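Local coordinates for putative prolyl-tRNA synthetase (PDB 5XIL), which probably charges tRNA(Pro) with L-proline using ATP, this chain being the part that holds the class II catalytic core, anticodon-binding and C-terminal zinc-binding domains, at residues M135-I140 against F156-G161; F150-E155 against S265-G270; G197-K202 against D209-V214. All coordinates share one frame; numbering follows the deposited sequence.

Contact 1: residues M135-I140 against F156-G161; sequences MWNNVI and FLWQEG
V139 gives up more surface than any other residue here, its two methyls working on different rings. CB sits over a face of the F156 ring, 4.0 Å from the ring centroid, while CG1 reaches CZ of F156 at 3.5 Å. CG2, placed beside the backbone N with CG1 anti to it (chi1 162°), presses toward the indole nitrogen of W158, where V139 CG2 to W158 NE1 is only 3.2 Å. The W158 ring is sandwiched within its own strand, E160 CB over one face and F156 CE1 over the other, and N137 OD1 meets its edge near the ring plane, 3.4 Å from W158 CD1. At the far end M135 bends at chi3 (-65°), laying CE alongside E160, 3.8 Å from OE2; that carboxylate is already taken by S111 and, weakly, by NE1 of W158. Underneath, N137 and W158 exchange two 2.8 Å backbone bonds, N137 N to W158 O and W158 N to N137 O, and M135 and E160 exchange a similar, slightly longer pair. On the opposite face, Q159 CB lies 3.5 Å from the centroid of the six-membered ring of W136. These two antiparallel strands and the long loop joining them correspond to motif 2 of the class II synthetase core.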
loop_
_atom_site.group_PDB
_atom_site.type_symbol
_atom_site.label_atom_id
_atom_site.label_comp_id
_atom_site.label_asym_id
_atom_site.label_seq_id
_atom_site.Cartn_x
_atom_site.Cartn_y
_atom_site.Cartn_z
ATOM N N MET A 135 -9.729 -4.780 -2.268
ATOM C CA MET A 135 -9.092 -3.862 -3.187
ATOM C C MET A 135 -8.864 -2.521 -2.509
ATOM O O MET A 135 -9.712 -2.078 -1.748
ATOM C CB MET A 135 -10.042 -3.610 -4.345
ATOM C CG MET A 135 -10.270 -4.795 -5.194
ATOM S SD MET A 135 -11.449 -4.389 -6.534
ATOM C CE MET A 135 -12.907 -4.055 -5.591
ATOM N N TRP A 136 -7.703 -1.948 -2.716
ATOM C CA TRP A 136 -7.368 -0.577 -2.322
ATOM C C TRP A 136 -7.511 0.263 -3.553
ATOM O O TRP A 136 -6.805 0.062 -4.525
ATOM C CB TRP A 136 -5.952 -0.494 -1.759
ATOM C CG TRP A 136 -5.834 -1.132 -0.425
ATOM C CD1 TRP A 136 -5.446 -2.418 -0.165
ATOM C CD2 TRP A 136 -6.150 -0.552 0.862
ATOM N NE1 TRP A 136 -5.496 -2.653 1.174
ATOM C CE2 TRP A 136 -5.897 -1.532 1.835
ATOM C CE3 TRP A 136 -6.563 0.696 1.277
ATOM C CZ2 TRP A 136 -6.070 -1.300 3.194
ATOM C CZ3 TRP A 136 -6.762 0.914 2.624
ATOM C CH2 TRP A 136 -6.520 -0.083 3.564
ATOM N N ASN A 137 -8.474 1.149 -3.625
ATOM C CA ASN A 137 -8.512 1.932 -4.850
ATOM C C ASN A 137 -9.162 3.256 -4.711
ATOM O O ASN A 137 -9.566 3.633 -3.623
ATOM C CB ASN A 137 -9.114 1.142 -6.002
ATOM C CG ASN A 137 -10.499 0.654 -5.708
ATOM O OD1 ASN A 137 -11.314 1.364 -5.118
ATOM N ND2 ASN A 137 -10.788 -0.553 -6.162
ATOM N N ASN A 138 -9.256 3.971 -5.824
ATOM C CA ASN A 138 -9.839 5.298 -5.815
ATOM C C ASN A 138 -11.177 5.378 -6.516
ATOM O O ASN A 138 -11.266 5.184 -7.719
ATOM C CB ASN A 138 -8.840 6.313 -6.349
ATOM C CG ASN A 138 -8.267 5.919 -7.665
ATOM O OD1 ASN A 138 -7.285 5.176 -7.747
ATOM N ND2 ASN A 138 -8.877 6.418 -8.717
ATOM N N VAL A 139 -12.214 5.639 -5.713
ATOM C CA VAL A 139 -13.552 5.934 -6.171
ATOM C C VAL A 139 -13.761 7.398 -6.696
ATOM O O VAL A 139 -13.228 8.383 -6.154
ATOM C CB VAL A 139 -14.572 5.627 -5.039
ATOM C CG1 VAL A 139 -15.910 6.306 -5.287
ATOM C CG2 VAL A 139 -14.747 4.120 -4.893
ATOM N N ILE A 140 -14.559 7.469 -7.764
ATOM C CA ILE A 140 -15.146 8.691 -8.276
ATOM C C ILE A 140 -16.681 8.540 -8.196
ATOM O O ILE A 140 -17.288 7.663 -8.827
ATOM C CB ILE A 140 -14.651 9.055 -9.712
ATOM C CG1 ILE A 140 -15.490 10.226 -10.306
ATOM C CG2 ILE A 140 -14.674 7.845 -10.653
ATOM C CD1 ILE A 140 -15.045 11.625 -9.911
ATOM N N PHE A 156 -12.153 9.999 -3.965
ATOM C CA PHE A 156 -11.501 9.658 -2.735
ATOM C C PHE A 156 -10.858 8.291 -2.881
ATOM O O PHE A 156 -10.955 7.670 -3.903
ATOM C CB PHE A 156 -12.492 9.725 -1.548
ATOM C CG PHE A 156 -13.677 8.826 -1.683
ATOM C CD1 PHE A 156 -13.618 7.495 -1.250
ATOM C CD2 PHE A 156 -14.868 9.292 -2.256
ATOM C CE1 PHE A 156 -14.722 6.649 -1.353
ATOM C CE2 PHE A 156 -15.972 8.460 -2.369
ATOM C CZ PHE A 156 -15.903 7.131 -1.934
ATOM N N LEU A 157 -10.166 7.878 -1.850
ATOM C CA LEU A 157 -9.502 6.596 -1.789
ATOM C C LEU A 157 -10.162 5.777 -0.742
ATOM O O LEU A 157 -10.585 6.284 0.308
ATOM C CB LEU A 157 -8.046 6.770 -1.368
ATOM C CG LEU A 157 -7.113 7.783 -2.034
ATOM C CD1 LEU A 157 -5.670 7.323 -1.838
ATOM C CD2 LEU A 157 -7.360 7.775 -3.479
ATOM N N TRP A 158 -10.216 4.489 -0.990
ATOM C CA TRP A 158 -10.777 3.579 -0.031
ATOM C C TRP A 158 -10.307 2.172 -0.269
ATOM O O TRP A 158 -9.466 1.908 -1.132
ATOM C CB TRP A 158 -12.272 3.691 -0.012
ATOM C CG TRP A 158 -13.078 2.914 -0.967
ATOM C CD1 TRP A 158 -12.775 2.549 -2.227
ATOM C CD2 TRP A 158 -14.425 2.488 -0.720
ATOM N NE1 TRP A 158 -13.859 1.853 -2.796
ATOM C CE2 TRP A 158 -14.891 1.849 -1.885
ATOM C CE3 TRP A 158 -15.290 2.576 0.411
ATOM C CZ2 TRP A 158 -16.194 1.262 -1.956
ATOM C CZ3 TRP A 158 -16.601 2.007 0.324
ATOM C CH2 TRP A 158 -17.024 1.379 -0.866
ATOM N N GLN A 159 -10.803 1.341 0.579
ATOM C CA GLN A 159 -10.562 -0.016 0.600
ATOM C C GLN A 159 -11.942 -0.693 0.648
ATOM O O GLN A 159 -12.831 -0.263 1.369
ATOM C CB GLN A 159 -9.829 -0.258 1.934
ATOM C CG GLN A 159 -9.844 -1.570 2.569
ATOM C CD GLN A 159 -11.134 -1.924 3.198
ATOM O OE1 GLN A 159 -11.608 -1.269 4.121
ATOM N NE2 GLN A 159 -11.717 -2.980 2.711
ATOM N N GLU A 160 -12.160 -1.637 -0.231
ATOM C CA GLU A 160 -13.420 -2.367 -0.081
ATOM C C GLU A 160 -13.199 -3.870 -0.287
ATOM O O GLU A 160 -12.430 -4.257 -1.148
ATOM C CB GLU A 160 -14.437 -1.852 -1.091
ATOM C CG GLU A 160 -14.072 -2.129 -2.493
ATOM C CD GLU A 160 -15.148 -1.684 -3.538
ATOM O OE1 GLU A 160 -16.363 -2.053 -3.429
ATOM O OE2 GLU A 160 -14.702 -0.930 -4.442
ATOM N N GLY A 161 -13.811 -4.646 0.549
ATOM C CA GLY A 161 -13.680 -6.067 0.606
ATOM C C GLY A 161 -15.039 -6.648 0.242
ATOM O O GLY A 161 -16.098 -6.083 0.578
#

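Contact 2: residues F150-E155 against S265-G270; sequences FIRTRE and STRVIG
F150 and I269 form the tight end: I269 CG2 stands over the middle of the F150 ring, 3.8 Å from its centroid and 5° off the ring normal. Beside it the loop comes close to the helix at G270, which has no side chain to hold it off; F150 CB packs 3.4 Å from G270 N, and I151 CD1 lies 3.7 Å from G270 CA. At the start of the helix the C-H of R267 CA points almost straight at F150 O, 3.1 Å from CA to oxygen. A42 of helix 40-60 and I273 further along helix 267-276 also pack on F150, so this half is closed in.

The other half is polar and looser. R267, extended until it bends at chi3, brings NH2 to I151 O at 3.3 Å, with a weak second bond from NE to the same oxygen. That oxygen lies in the guanidinium plane, yet NH2 stands 51° above the carbonyl plane, away from the usual lone-pair direction. NH1 of R267 turns to the carbonyl of Q226. The exposed R152 supplies no bond here: its NH1 is 3.2 Å from R267 NH2, two donors of like charge whose guanidinium planes stand 83° apart, a placing that probably costs some electrostatic energy. S265 OG accepts from R267 N, capping the helix. Sequence and topology place this contact where the end of the motif 2 loop meets the strand-to-helix turn of motif 3 in a class II synthetase.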
loop_
_atom_site.group_PDB
_atom_site.type_symbol
_atom_site.label_atom_id
_atom_site.label_comp_id
_atom_site.label_asym_id
_atom_site.label_seq_id
_atom_site.Cartn_x
_atom_site.Cartn_y
_atom_site.Cartn_z
ATOM N N PHE A 150 -12.122 15.435 2.565
ATOM C CA PHE A 150 -12.073 14.252 3.434
ATOM C C PHE A 150 -13.345 13.896 4.112
ATOM O O PHE A 150 -13.285 13.112 5.073
ATOM C CB PHE A 150 -11.081 14.425 4.588
ATOM C CG PHE A 150 -9.708 14.777 4.170
ATOM C CD1 PHE A 150 -9.039 13.972 3.303
ATOM C CD2 PHE A 150 -9.101 15.878 4.649
ATOM C CE1 PHE A 150 -7.734 14.233 2.921
ATOM C CE2 PHE A 150 -7.802 16.182 4.276
ATOM C CZ PHE A 150 -7.111 15.336 3.384
ATOM N N ILE A 151 -14.442 14.555 3.819
ATOM C CA ILE A 151 -15.690 14.155 4.422
ATOM C C ILE A 151 -16.567 13.610 3.316
ATOM O O ILE A 151 -16.859 12.388 3.319
ATOM C CB ILE A 151 -16.363 15.272 5.211
ATOM C CG1 ILE A 151 -15.485 15.618 6.432
ATOM C CG2 ILE A 151 -17.723 14.778 5.706
ATOM C CD1 ILE A 151 -15.306 14.452 7.431
ATOM N N ARG A 152 -16.887 14.475 2.367
ATOM C CA ARG A 152 -17.711 14.128 1.181
ATOM C C ARG A 152 -17.122 14.796 -0.033
ATOM O O ARG A 152 -17.165 16.010 -0.177
ATOM C CB ARG A 152 -19.130 14.665 1.326
ATOM C CG ARG A 152 -20.223 13.743 0.782
ATOM C CD ARG A 152 -21.052 13.232 1.947
ATOM N NE ARG A 152 -21.384 14.389 2.787
ATOM C CZ ARG A 152 -21.560 14.379 4.106
ATOM N NH1 ARG A 152 -21.463 13.244 4.787
ATOM N NH2 ARG A 152 -21.854 15.519 4.735
ATOM N N THR A 153 -16.549 13.996 -0.910
ATOM C CA THR A 153 -15.829 14.544 -2.050
ATOM C C THR A 153 -16.145 13.724 -3.239
ATOM O O THR A 153 -16.599 12.569 -3.097
ATOM C CB THR A 153 -14.304 14.528 -1.816
ATOM O OG1 THR A 153 -13.840 13.166 -1.769
ATOM C CG2 THR A 153 -14.018 15.150 -0.516
ATOM N N ARG A 154 -15.860 14.313 -4.404
ATOM C CA ARG A 154 -16.157 13.687 -5.697
ATOM C C ARG A 154 -15.182 12.526 -5.947
ATOM O O ARG A 154 -15.572 11.510 -6.487
ATOM C CB ARG A 154 -16.099 14.695 -6.849
ATOM N N GLU A 155 -13.922 12.672 -5.543
ATOM C CA GLU A 155 -12.947 11.588 -5.647
ATOM C C GLU A 155 -12.341 11.278 -4.263
ATOM O O GLU A 155 -12.062 12.182 -3.465
ATOM C CB GLU A 155 -11.835 11.991 -6.622
ATOM C CG GLU A 155 -10.994 10.832 -7.126
ATOM C CD GLU A 155 -9.870 11.339 -7.997
ATOM O OE1 GLU A 155 -8.995 12.049 -7.474
ATOM O OE2 GLU A 155 -9.877 11.064 -9.208
ATOM N N SER A 265 -12.817 4.558 4.088
ATOM C CA SER A 265 -12.259 5.524 3.149
ATOM C C SER A 265 -11.463 6.647 3.866
ATOM O O SER A 265 -11.415 6.666 5.063
ATOM C CB SER A 265 -13.375 6.167 2.371
ATOM O OG SER A 265 -14.075 7.156 3.118
ATOM N N THR A 266 -10.940 7.580 3.077
ATOM C CA THR A 266 -10.228 8.742 3.588
ATOM C C THR A 266 -11.122 9.692 4.380
ATOM O O THR A 266 -10.629 10.682 4.958
ATOM C CB THR A 266 -9.575 9.497 2.439
ATOM O OG1 THR A 266 -10.472 9.526 1.359
ATOM C CG2 THR A 266 -8.335 8.768 2.042
ATOM N N ARG A 267 -12.419 9.390 4.466
ATOM C CA ARG A 267 -13.228 10.036 5.456
ATOM C C ARG A 267 -12.617 9.938 6.883
ATOM O O ARG A 267 -12.826 10.843 7.723
ATOM C CB ARG A 267 -14.662 9.504 5.468
ATOM C CG ARG A 267 -15.405 9.883 6.740
ATOM C CD ARG A 267 -16.782 9.358 6.770
ATOM N NE ARG A 267 -17.515 10.141 5.803
ATOM C CZ ARG A 267 -18.812 10.086 5.672
ATOM N NH1 ARG A 267 -19.501 9.282 6.452
ATOM N NH2 ARG A 267 -19.395 10.850 4.757
ATOM N N VAL A 268 -11.862 8.831 7.169
ATOM C CA VAL A 268 -11.283 8.739 8.478
ATOM C C VAL A 268 -10.409 9.959 8.776
ATOM O O VAL A 268 -10.286 10.357 9.965
ATOM C CB VAL A 268 -10.482 7.418 8.723
ATOM C CG1 VAL A 268 -11.298 6.163 8.475
ATOM C CG2 VAL A 268 -9.257 7.397 7.875
ATOM N N ILE A 269 -9.777 10.533 7.767
ATOM C CA ILE A 269 -8.876 11.638 7.991
ATOM C C ILE A 269 -9.699 12.884 8.416
ATOM O O ILE A 269 -9.317 13.617 9.308
ATOM C CB ILE A 269 -8.020 11.966 6.723
ATOM C CG1 ILE A 269 -7.148 10.730 6.338
ATOM C CG2 ILE A 269 -7.230 13.250 6.915
ATOM C CD1 ILE A 269 -6.439 10.905 5.061
ATOM N N GLY A 270 -10.785 13.145 7.702
ATOM C CA GLY A 270 -11.655 14.271 8.056
ATOM C C GLY A 270 -12.221 14.130 9.483
ATOM O O GLY A 270 -12.269 15.099 10.233
#

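Contact 3: residues G197-K202 against D209-V214; sequences GRKTEK and DYTTTV
G197 and T213 carry the regular backbone pairing, with G197 N to T213 O at 3.0 Å and T213 N to G197 O at 2.9 Å. One further bond, K199 N to T211 O at 2.8 Å, continues the ladder, and after it the two chains part.

Water takes over from there. Where a direct bond would have completed the K199 and T211 pair, one water donates to K199 O at 2.8 Å and accepts from T211 N at 3.0 Å. A second water donates to D209 O at 2.9 Å and lies against E201 OE2, but that end is suspiciously short and E201 has two conformers, so the link is doubtful. In the conformer given, E201 OE1 forms a salt bridge with K204, whose NZ also bonds D209 O.

Apolar contact comes mainly from the lysine stem. The first torsion of K199 (chi1 -65°) sets CG beside T211 CG2 at 3.7 Å, and the bend at chi2 (-71°) then turns the stem across T213 at about a right angle, with K199 CD 4.0 Å from T213 CG2.

Charges and hydroxyls are settled outside the pair. K199 NZ forms a salt bridge with E215 and a hydrogen bond with Q226, and T213 OG1 also bonds to the E215 carboxylate, so lysine and threonine converge on one acid. T211 and T212 bond H231 and the S230 carbonyl, tying this strand to 223-234.

The whole is an antiparallel beta hairpin of the class II catalytic domain, whose strand 195-198 also pairs, antiparallel, with strand 475-480 of the C-terminal region.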
loop_
_atom_site.group_PDB
_atom_site.type_symbol
_atom_site.label_atom_id
_atom_site.label_comp_id
_atom_site.label_asym_id
_atom_site.label_seq_id
_atom_site.Cartn_x
_atom_site.Cartn_y
_atom_site.Cartn_z
ATOM N N GLY A 197 -22.346 -0.517 16.245
ATOM C CA GLY A 197 -23.779 -0.872 16.291
ATOM C C GLY A 197 -24.288 -1.357 14.942
ATOM O O GLY A 197 -23.512 -1.597 14.012
ATOM N N ARG A 198 -25.600 -1.563 14.884
ATOM C CA ARG A 198 -26.251 -2.025 13.694
ATOM C C ARG A 198 -27.161 -0.933 13.159
ATOM O O ARG A 198 -27.890 -0.253 13.908
ATOM C CB ARG A 198 -27.102 -3.263 14.006
ATOM C CG ARG A 198 -27.578 -3.986 12.773
ATOM C CD ARG A 198 -28.547 -5.141 13.061
ATOM N NE ARG A 198 -29.534 -4.889 14.108
ATOM C CZ ARG A 198 -29.456 -5.312 15.371
ATOM N NH1 ARG A 198 -28.384 -5.975 15.806
ATOM N NH2 ARG A 198 -30.442 -5.019 16.221
ATOM N N LYS A 199 -27.159 -0.762 11.855
ATOM C CA LYS A 199 -28.038 0.178 11.266
ATOM C C LYS A 199 -29.497 -0.317 11.394
ATOM O O LYS A 199 -29.752 -1.536 11.437
ATOM C CB LYS A 199 -27.715 0.449 9.809
ATOM C CG LYS A 199 -26.379 1.126 9.549
ATOM C CD LYS A 199 -26.379 2.562 9.994
ATOM C CE LYS A 199 -25.293 3.307 9.237
ATOM N NZ LYS A 199 -25.163 4.699 9.733
ATOM N N THR A 200 -30.430 0.617 11.538
ATOM C CA THR A 200 -31.860 0.224 11.377
ATOM C C THR A 200 -32.139 -0.295 9.968
ATOM O O THR A 200 -31.393 -0.028 8.969
ATOM C CB THR A 200 -32.813 1.415 11.657
ATOM O OG1 THR A 200 -32.619 2.409 10.648
ATOM C CG2 THR A 200 -32.572 1.986 13.034
ATOM N N GLU A 201 -33.277 -0.967 9.823
ATOM C CA GLU A 201 -33.763 -1.341 8.464
ATOM C C GLU A 201 -33.752 -0.195 7.492
ATOM O O GLU A 201 -33.307 -0.329 6.339
ATOM C CB GLU A 201 -35.184 -1.936 8.550
ATOM C CG GLU A 201 -35.225 -3.360 9.013
ATOM C CD GLU A 201 -34.594 -4.341 8.034
ATOM O OE1 GLU A 201 -34.829 -4.291 6.810
ATOM O OE2 GLU A 201 -33.877 -5.223 8.522
ATOM N N LYS A 202 -34.218 0.976 7.936
ATOM C CA LYS A 202 -34.267 2.156 7.072
ATOM C C LYS A 202 -32.839 2.584 6.625
ATOM O O LYS A 202 -32.595 3.007 5.526
ATOM C CB LYS A 202 -34.927 3.351 7.851
ATOM C CG LYS A 202 -35.007 4.652 7.041
ATOM C CD LYS A 202 -35.743 5.749 7.810
ATOM C CE LYS A 202 -35.920 7.061 7.024
ATOM N NZ LYS A 202 -36.723 8.214 7.685
ATOM N N ASP A 209 -28.883 -7.691 3.877
ATOM C CA ASP A 209 -29.747 -8.080 4.952
ATOM C C ASP A 209 -29.558 -7.137 6.186
ATOM O O ASP A 209 -30.533 -6.742 6.802
ATOM C CB ASP A 209 -29.513 -9.498 5.377
ATOM C CG ASP A 209 -30.189 -10.511 4.409
ATOM O OD1 ASP A 209 -31.031 -10.080 3.600
ATOM O OD2 ASP A 209 -29.836 -11.675 4.470
ATOM N N TYR A 210 -28.310 -6.798 6.568
ATOM C CA TYR A 210 -28.123 -5.850 7.659
ATOM C C TYR A 210 -26.751 -5.210 7.503
ATOM O O TYR A 210 -25.893 -5.756 6.838
ATOM C CB TYR A 210 -28.321 -6.446 9.077
ATOM C CG TYR A 210 -27.381 -7.557 9.487
ATOM C CD1 TYR A 210 -26.119 -7.291 10.044
ATOM C CD2 TYR A 210 -27.714 -8.888 9.239
ATOM C CE1 TYR A 210 -25.278 -8.325 10.393
ATOM C CE2 TYR A 210 -26.896 -9.919 9.627
ATOM C CZ TYR A 210 -25.663 -9.646 10.149
ATOM O OH TYR A 210 -24.796 -10.647 10.475
ATOM N N THR A 211 -26.628 -4.015 8.062
ATOM C CA THR A 211 -25.418 -3.215 7.962
ATOM C C THR A 211 -24.954 -2.920 9.410
ATOM O O THR A 211 -25.736 -2.574 10.283
ATOM C CB THR A 211 -25.614 -1.947 7.165
ATOM O OG1 THR A 211 -25.805 -2.218 5.785
ATOM C CG2 THR A 211 -24.386 -1.072 7.325
ATOM N N THR A 212 -23.673 -3.168 9.672
ATOM C CA THR A 212 -23.059 -2.806 10.937
ATOM C C THR A 212 -22.136 -1.600 10.684
ATOM O O THR A 212 -21.644 -1.385 9.556
ATOM C CB THR A 212 -22.270 -3.962 11.615
ATOM O OG1 THR A 212 -21.085 -4.263 10.851
ATOM C CG2 THR A 212 -23.062 -5.153 11.798
ATOM N N THR A 213 -21.913 -0.804 11.712
ATOM C CA THR A 213 -21.286 0.511 11.547
ATOM C C THR A 213 -20.498 0.911 12.811
ATOM O O THR A 213 -20.740 0.400 13.922
ATOM C CB THR A 213 -22.386 1.543 11.258
ATOM O OG1 THR A 213 -21.846 2.842 10.987
ATOM C CG2 THR A 213 -23.345 1.679 12.428
ATOM N N VAL A 214 -19.573 1.858 12.637
ATOM C CA VAL A 214 -18.897 2.521 13.697
ATOM C C VAL A 214 -19.248 4.007 13.539
ATOM O O VAL A 214 -18.964 4.602 12.516
ATOM C CB VAL A 214 -17.356 2.291 13.746
ATOM C CG1 VAL A 214 -17.086 0.912 14.279
ATOM C CG2 VAL A 214 -16.752 2.414 12.388
HETATM O O HOH W 1 -29.183 -3.219 9.312
HETATM O O HOH W 2 -31.414 -4.711 8.751
#

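Contacts 1 and 2 share the chain between residues 135 and 161: contact 1 pairs the two strands, and contact 2 holds the end of the loop joining them to the start of helix 267-276. They meet directly, T266 N lying 3.1 Å from L157 O, probably hydrogen-bonded. Contact 2 is the more buried and relies on an aromatic ring, a helix start and one arginine; contact 1, partly buried, combines strand pairing with ring and methyl packing near the second subunit. Contact 3, nested within the long excursion closed by contact 2, is also partly buried, and ends in water-bridged backbone and a lysine-glutamate salt bridge, with its strand 195-198 adjoining strand 475-480.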